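Local coordinates for protein ACDH-11, isoform b (Caenorhabditis elegans, PDB 4Y9J), which belongs to the acyl-CoA dehydrogenase family of flavoproteins and binds flavin-adenine dinucleotide within a tetrameric assembly, at residues L274-A286 / T434-E446. Sequence-based numbering, arbitrary orientation.
Sequences LKNKLGTKQLPTA and TLLRDAQVTPIWE. With UCC (S-{(3S,5R,9R)-1-[(2R,3S,4R,5R)-5-(6-amino-9H-purin-9-yl)-4-hydroxy-3-(phosphonooxy)tetrahydrofuran-2-yl]-3,5,9-trihydroxy-8,8-dimethyl-3,5-dioxido-10,14-dioxo-2,4,6-trioxa-11,15-diaza-3lambda~5~,5lambda~5~-diphosphaheptadecan-17-yl} undecanethioate), chain F.
In this acyl-CoA dehydrogenase fold, the loop joining strands 269-274 and 285-298 of the middle-domain sheet docks on helix 432-439 and the segment that follows, where Asp438 and Arg437 grip the loop at Leu278-Gln282, entering a type I turn (Thr280 to Leu283), beside the flavin and ligand pockets. The two oxygens of Asp438 are used differently. Asp438 OD2 offers its syn lone pair to Gln282 NE2, 2.9 Å away and nearly straight (178°), with the acceptor in the amide plane; the bend of Gln282 at chi2 (87°) carries the amide there. Asp438 OD1 is met from above the carboxylate plane by Thr280 N at 2.8 Å, and it also accepts a hydrogen bond from water 1, which accepts from Lys281 N and Arg437 NH1. Arg437 NH1 donates to an in-plane lone pair of Leu278 O (3.0 Å), at the edge of the guanidinium. Its remaining nitrogens form salt bridges with Glu428 and Glu73, which probably limits rotation of the guanidinium.

Further along, Thr280 CG2 packs 3.8 Å from Val441 CB, while its OG1 bonds to Gly279 O and accepts from Lys277 NZ. That ammonium also donates to Thr280 O, Leu283 O and Thr285 OG1; with four oxygens for three hydrogens, at least one must be shared. Leu283 CD2 lies in the plane of the Trp445 ring at its edge, 3.9 Å from CH2. Val441 CG2 sits over the centre of one indole face; UCC CA3 covers the opposite face, offset toward the rim and 3.3 Å from Trp445 CE3. The contact thus links the middle-domain sheet to the C-terminal helices: helix 44-74 touches Lys281 and Gln282, helix 389-419 backs Leu436 and Gln440, and Tyr426 of the second subunit bonds to Arg437 O.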
loop_
_atom_site.group_PDB
_atom_site.type_symbol
_atom_site.label_atom_id
_atom_site.label_comp_id
_atom_site.label_asym_id
_atom_site.label_seq_id
_atom_site.Cartn_x
_atom_site.Cartn_y
_atom_site.Cartn_z
ATOM N N LEU B 274 9.601 -11.940 4.502
ATOM C CA LEU B 274 10.320 -10.908 5.168
ATOM C C LEU B 274 9.642 -10.606 6.507
ATOM O O LEU B 274 8.380 -10.645 6.570
ATOM C CB LEU B 274 10.460 -9.629 4.371
ATOM C CG LEU B 274 11.200 -9.806 3.048
ATOM C CD1 LEU B 274 11.246 -8.449 2.325
ATOM C CD2 LEU B 274 12.544 -10.453 3.225
ATOM N N LYS B 275 10.444 -10.340 7.535
ATOM C CA LYS B 275 9.874 -9.873 8.801
ATOM C C LYS B 275 9.221 -8.499 8.655
ATOM O O LYS B 275 9.622 -7.627 7.860
ATOM C CB LYS B 275 10.941 -9.786 9.893
ATOM C CG LYS B 275 11.684 -11.064 10.222
ATOM C CD LYS B 275 10.740 -12.135 10.795
ATOM C CE LYS B 275 11.610 -13.251 11.277
ATOM N NZ LYS B 275 10.846 -14.345 11.889
ATOM N N ASN B 276 8.160 -8.294 9.442
ATOM C CA ASN B 276 7.514 -6.995 9.610
ATOM C C ASN B 276 7.902 -6.379 10.945
ATOM O O ASN B 276 7.433 -6.825 11.992
ATOM C CB ASN B 276 5.994 -7.231 9.500
ATOM C CG ASN B 276 5.183 -5.962 9.706
ATOM O OD1 ASN B 276 5.680 -4.847 9.846
ATOM N ND2 ASN B 276 3.875 -6.171 9.800
ATOM N N LYS B 277 8.837 -5.417 10.919
ATOM C CA LYS B 277 9.654 -5.086 12.096
ATOM C C LYS B 277 9.309 -3.721 12.622
ATOM O O LYS B 277 8.941 -2.802 11.837
ATOM C CB LYS B 277 11.131 -5.111 11.746
ATOM C CG LYS B 277 11.583 -6.469 11.205
ATOM C CD LYS B 277 13.073 -6.562 10.933
ATOM C CE LYS B 277 13.348 -5.967 9.539
ATOM N NZ LYS B 277 14.811 -5.818 9.289
ATOM N N LEU B 278 9.417 -3.559 13.927
ATOM C CA LEU B 278 9.264 -2.227 14.538
ATOM C C LEU B 278 10.122 -1.150 13.902
ATOM O O LEU B 278 9.657 -0.008 13.577
ATOM C CB LEU B 278 9.553 -2.279 16.068
ATOM C CG LEU B 278 9.652 -0.952 16.825
ATOM C CD1 LEU B 278 8.387 -0.092 16.661
ATOM C CD2 LEU B 278 9.975 -1.234 18.305
ATOM N N GLY B 279 11.405 -1.501 13.815
ATOM C CA GLY B 279 12.385 -0.693 13.140
ATOM C C GLY B 279 13.321 -1.534 12.341
ATOM O O GLY B 279 13.051 -2.711 12.118
ATOM N N THR B 280 14.463 -0.949 11.914
ATOM C CA THR B 280 15.289 -1.571 10.894
ATOM C C THR B 280 14.511 -1.941 9.623
ATOM O O THR B 280 14.871 -2.887 8.877
ATOM C CB THR B 280 16.156 -2.782 11.411
ATOM O OG1 THR B 280 15.348 -3.945 11.589
ATOM C CG2 THR B 280 16.886 -2.473 12.801
ATOM N N LYS B 281 13.442 -1.207 9.352
ATOM C CA LYS B 281 12.585 -1.515 8.231
ATOM C C LYS B 281 13.334 -1.424 6.852
ATOM O O LYS B 281 12.897 -2.033 5.892
ATOM C CB LYS B 281 11.323 -0.556 8.205
ATOM C CG LYS B 281 10.361 -0.748 9.360
ATOM C CD LYS B 281 9.071 0.114 9.160
ATOM C CE LYS B 281 7.990 -0.171 10.192
ATOM N NZ LYS B 281 7.463 -1.525 9.951
ATOM N N GLN B 282 14.399 -0.662 6.815
ATOM C CA GLN B 282 15.263 -0.523 5.670
ATOM C C GLN B 282 15.918 -1.838 5.287
ATOM O O GLN B 282 16.200 -2.081 4.096
ATOM C CB GLN B 282 16.398 0.514 5.907
ATOM C CG GLN B 282 16.017 1.821 6.610
ATOM C CD GLN B 282 16.065 1.721 8.138
ATOM O OE1 GLN B 282 15.921 0.663 8.737
ATOM N NE2 GLN B 282 16.261 2.825 8.740
ATOM N N LEU B 283 16.212 -2.632 6.306
ATOM C CA LEU B 283 17.013 -3.856 6.202
ATOM C C LEU B 283 16.164 -5.073 5.801
ATOM O O LEU B 283 15.166 -5.358 6.458
ATOM C CB LEU B 283 17.659 -4.067 7.583
ATOM C CG LEU B 283 18.336 -5.378 7.835
ATOM C CD1 LEU B 283 19.660 -5.406 7.113
ATOM C CD2 LEU B 283 18.634 -5.471 9.332
ATOM N N PRO B 284 16.579 -5.850 4.789
ATOM C CA PRO B 284 15.728 -7.011 4.538
ATOM C C PRO B 284 16.062 -8.143 5.493
ATOM O O PRO B 284 17.213 -8.589 5.505
ATOM C CB PRO B 284 16.091 -7.409 3.135
ATOM C CG PRO B 284 17.366 -6.713 2.849
ATOM C CD PRO B 284 17.492 -5.554 3.694
ATOM N N THR B 285 15.146 -8.516 6.329
ATOM C CA THR B 285 15.366 -9.636 7.254
ATOM C C THR B 285 14.354 -10.688 6.897
ATOM O O THR B 285 13.141 -10.459 6.919
ATOM C CB THR B 285 15.243 -9.183 8.737
ATOM O OG1 THR B 285 16.185 -8.140 9.048
ATOM C CG2 THR B 285 15.359 -10.353 9.696
ATOM N N ALA B 286 14.829 -11.891 6.585
ATOM C CA ALA B 286 13.976 -12.984 6.140
ATOM C C ALA B 286 13.983 -14.157 7.051
ATOM O O ALA B 286 14.887 -14.336 7.905
ATOM C CB ALA B 286 14.466 -13.439 4.741
ATOM N N THR B 434 12.177 7.421 13.458
ATOM C CA THR B 434 13.060 6.370 12.996
ATOM C C THR B 434 14.215 6.092 13.990
ATOM O O THR B 434 14.586 4.959 14.183
ATOM C CB THR B 434 13.661 6.716 11.639
ATOM O OG1 THR B 434 12.595 6.941 10.696
ATOM C CG2 THR B 434 14.528 5.620 11.178
ATOM N N LEU B 435 14.783 7.155 14.531
ATOM C CA LEU B 435 15.871 7.049 15.477
ATOM C C LEU B 435 15.450 6.228 16.665
ATOM O O LEU B 435 16.246 5.384 17.137
ATOM C CB LEU B 435 16.363 8.425 15.947
ATOM C CG LEU B 435 16.921 9.311 14.824
ATOM C CD1 LEU B 435 17.114 10.691 15.392
ATOM C CD2 LEU B 435 18.234 8.720 14.322
ATOM N N LEU B 436 14.223 6.402 17.159
ATOM C CA LEU B 436 13.762 5.636 18.327
ATOM C C LEU B 436 13.484 4.154 17.965
ATOM O O LEU B 436 13.934 3.217 18.668
ATOM C CB LEU B 436 12.483 6.227 18.896
ATOM C CG LEU B 436 11.894 5.550 20.100
ATOM C CD1 LEU B 436 12.760 5.692 21.328
ATOM C CD2 LEU B 436 10.524 6.113 20.361
ATOM N N ARG B 437 12.744 3.940 16.866
ATOM C CA ARG B 437 12.363 2.597 16.425
ATOM C C ARG B 437 13.650 1.739 16.160
ATOM O O ARG B 437 13.728 0.558 16.542
ATOM C CB ARG B 437 11.444 2.692 15.208
ATOM C CG ARG B 437 10.059 3.317 15.569
ATOM C CD ARG B 437 9.095 3.120 14.438
ATOM N NE ARG B 437 9.401 3.950 13.312
ATOM C CZ ARG B 437 10.083 3.618 12.244
ATOM N NH1 ARG B 437 10.530 2.383 12.055
ATOM N NH2 ARG B 437 10.228 4.538 11.293
ATOM N N ASP B 438 14.598 2.333 15.467
ATOM C CA ASP B 438 15.886 1.732 15.165
ATOM C C ASP B 438 16.789 1.495 16.406
ATOM O O ASP B 438 17.346 0.413 16.574
ATOM C CB ASP B 438 16.612 2.489 14.042
ATOM C CG ASP B 438 15.865 2.387 12.628
ATOM O OD1 ASP B 438 14.758 1.744 12.483
ATOM O OD2 ASP B 438 16.413 2.949 11.596
ATOM N N ALA B 439 16.866 2.485 17.293
ATOM C CA ALA B 439 17.634 2.358 18.529
ATOM C C ALA B 439 17.119 1.178 19.378
ATOM O O ALA B 439 17.896 0.542 20.074
ATOM C CB ALA B 439 17.546 3.654 19.347
ATOM N N GLN B 440 15.820 0.871 19.297
ATOM C CA GLN B 440 15.225 -0.243 20.009
ATOM C C GLN B 440 15.731 -1.624 19.558
ATOM O O GLN B 440 15.601 -2.594 20.294
ATOM C CB GLN B 440 13.686 -0.119 20.002
ATOM C CG GLN B 440 12.902 -1.253 20.604
ATOM C CD GLN B 440 13.143 -1.374 22.119
ATOM O OE1 GLN B 440 14.035 -2.164 22.565
ATOM N NE2 GLN B 440 12.483 -0.585 22.866
ATOM N N VAL B 441 16.289 -1.744 18.346
ATOM C CA VAL B 441 16.908 -3.020 17.999
ATOM C C VAL B 441 18.176 -3.352 18.880
ATOM O O VAL B 441 18.505 -4.515 19.125
ATOM C CB VAL B 441 17.274 -3.108 16.510
ATOM C CG1 VAL B 441 18.601 -2.470 16.189
ATOM C CG2 VAL B 441 17.231 -4.585 16.100
ATOM N N THR B 442 18.836 -2.289 19.292
ATOM C CA THR B 442 20.211 -2.400 19.830
ATOM C C THR B 442 20.322 -3.171 21.179
ATOM O O THR B 442 21.304 -3.851 21.350
ATOM C CB THR B 442 20.998 -1.084 19.837
ATOM O OG1 THR B 442 20.483 -0.122 20.774
ATOM C CG2 THR B 442 21.061 -0.453 18.492
ATOM N N PRO B 443 19.337 -3.088 22.082
ATOM C CA PRO B 443 19.426 -3.980 23.260
ATOM C C PRO B 443 18.943 -5.376 23.046
ATOM O O PRO B 443 19.036 -6.172 24.012
ATOM C CB PRO B 443 18.521 -3.267 24.296
ATOM C CG PRO B 443 17.484 -2.637 23.394
ATOM C CD PRO B 443 18.269 -2.066 22.283
ATOM N N ILE B 444 18.481 -5.718 21.823
ATOM C CA ILE B 444 17.838 -7.019 21.565
ATOM C C ILE B 444 18.750 -7.970 20.789
ATOM O O ILE B 444 19.070 -9.110 21.250
ATOM C CB ILE B 444 16.472 -6.848 20.904
ATOM C CG1 ILE B 444 15.511 -6.109 21.862
ATOM C CG2 ILE B 444 15.877 -8.216 20.557
ATOM C CD1 ILE B 444 14.172 -5.723 21.220
ATOM N N TRP B 445 19.188 -7.530 19.637
ATOM C CA TRP B 445 19.985 -8.416 18.817
ATOM C C TRP B 445 21.446 -8.449 19.211
ATOM O O TRP B 445 21.898 -7.604 19.951
ATOM C CB TRP B 445 19.790 -8.118 17.324
ATOM C CG TRP B 445 20.299 -6.822 16.740
ATOM C CD1 TRP B 445 21.109 -5.854 17.317
ATOM C CD2 TRP B 445 20.074 -6.409 15.403
ATOM N NE1 TRP B 445 21.305 -4.860 16.448
ATOM C CE2 TRP B 445 20.734 -5.189 15.235
ATOM C CE3 TRP B 445 19.367 -6.988 14.305
ATOM C CZ2 TRP B 445 20.705 -4.486 14.002
ATOM C CZ3 TRP B 445 19.344 -6.303 13.099
ATOM C CH2 TRP B 445 19.967 -5.038 12.976
ATOM N N GLU B 446 22.132 -9.492 18.731
ATOM C CA GLU B 446 23.494 -9.822 19.136
ATOM C C GLU B 446 23.583 -9.948 20.669
ATOM O O GLU B 446 24.637 -9.701 21.238
ATOM C CB GLU B 446 24.511 -8.791 18.642
ATOM C CG GLU B 446 24.575 -8.696 17.093
ATOM C CD GLU B 446 25.185 -9.925 16.353
ATOM O OE1 GLU B 446 25.612 -10.928 16.965
ATOM O OE2 GLU B 446 25.229 -9.858 15.092
HETATM O OA1 UCC F . 21.376 -10.920 16.104
HETATM C CA1 UCC F . 22.121 -11.202 15.087
HETATM C CA2 UCC F . 22.393 -10.358 13.836
HETATM C CA3 UCC F . 22.071 -8.896 13.842
HETATM C CA4 UCC F . 23.183 -8.051 13.137
HETATM C CA5 UCC F . 23.909 -7.191 14.181
HETATM C CA6 UCC F . 24.155 -5.812 13.676
HETATM C CA7 UCC F . 24.874 -4.955 14.706
HETATM C CA8 UCC F . 25.113 -3.786 13.837
HETATM C CA9 UCC F . 24.840 -2.459 14.301
HETATM C C10 UCC F . 23.756 -1.786 13.587
HETATM C C11 UCC F . 22.743 -1.577 14.704
HETATM S S UCC F . 22.960 -12.632 14.865
HETATM C CP1 UCC F . 22.626 -13.738 16.289
HETATM C CP2 UCC F . 23.077 -13.220 17.620
HETATM N NP1 UCC F . 23.046 -14.258 18.670
HETATM C CP3 UCC F . 23.695 -13.999 19.807
HETATM O OP1 UCC F . 24.209 -12.914 20.082
HETATM C CP4 UCC F . 23.855 -15.152 20.777
HETATM C CP5 UCC F . 23.373 -14.712 22.167
HETATM N NP2 UCC F . 23.757 -15.827 23.024
HETATM C CP6 UCC F . 24.968 -15.990 23.553
HETATM O OP2 UCC F . 25.861 -15.158 23.464
HETATM C CP8 UCC F . 25.127 -17.243 24.391
HETATM O OP3 UCC F . 25.823 -16.893 25.626
HETATM C CPB UCC F . 26.011 -18.327 23.823
HETATM C CP7 UCC F . 27.345 -17.940 23.168
HETATM C CP9 UCC F . 25.303 -18.557 22.416
HETATM C CPA UCC F . 25.694 -19.747 24.344
HETATM O O7 UCC F . 26.555 -20.709 23.685
HETATM P P2 UCC F . 26.830 -22.151 24.370
HETATM O O21 UCC F . 27.706 -23.000 23.463
HETATM O O22 UCC F . 25.485 -22.612 24.950
HETATM O O6 UCC F . 27.662 -21.662 25.681
HETATM P P1 UCC F . 29.164 -21.995 26.092
HETATM O O11 UCC F . 29.411 -23.485 26.280
HETATM O O12 UCC F . 29.398 -21.060 27.240
HETATM O "O5'" UCC F . 29.961 -21.436 24.737
HETATM C "C5'" UCC F . 30.749 -22.346 23.931
HETATM C "C4'" UCC F . 32.186 -21.827 23.727
HETATM C "C3'" UCC F . 32.918 -21.672 25.057
HETATM O "O3'" UCC F . 34.267 -21.920 24.754
HETATM P P3 UCC F . 35.054 -23.153 25.349
HETATM O O33 UCC F . 36.392 -23.041 24.651
HETATM O O32 UCC F . 34.330 -24.363 24.806
HETATM O O31 UCC F . 35.018 -22.920 26.880
HETATM C "C2'" UCC F . 32.760 -20.212 25.457
HETATM O "O2'" UCC F . 33.862 -19.652 26.169
HETATM O "O4'" UCC F . 32.149 -20.512 23.133
HETATM C "C1'" UCC F . 32.745 -19.603 24.049
HETATM N N9 UCC F . 32.117 -18.278 23.935
HETATM C C4 UCC F . 32.831 -17.177 23.725
HETATM N N3 UCC F . 34.137 -16.901 23.498
HETATM C C8 UCC F . 30.804 -17.988 24.090
HETATM N N7 UCC F . 30.637 -16.662 23.933
HETATM C C5 UCC F . 31.844 -16.100 23.695
HETATM C C6 UCC F . 32.363 -14.741 23.385
HETATM N N6 UCC F . 31.496 -13.698 23.340
HETATM N N1 UCC F . 33.717 -14.588 23.232
HETATM C C2 UCC F . 34.558 -15.641 23.290
HETATM O O HOH W 1 12.884 1.531 10.473
#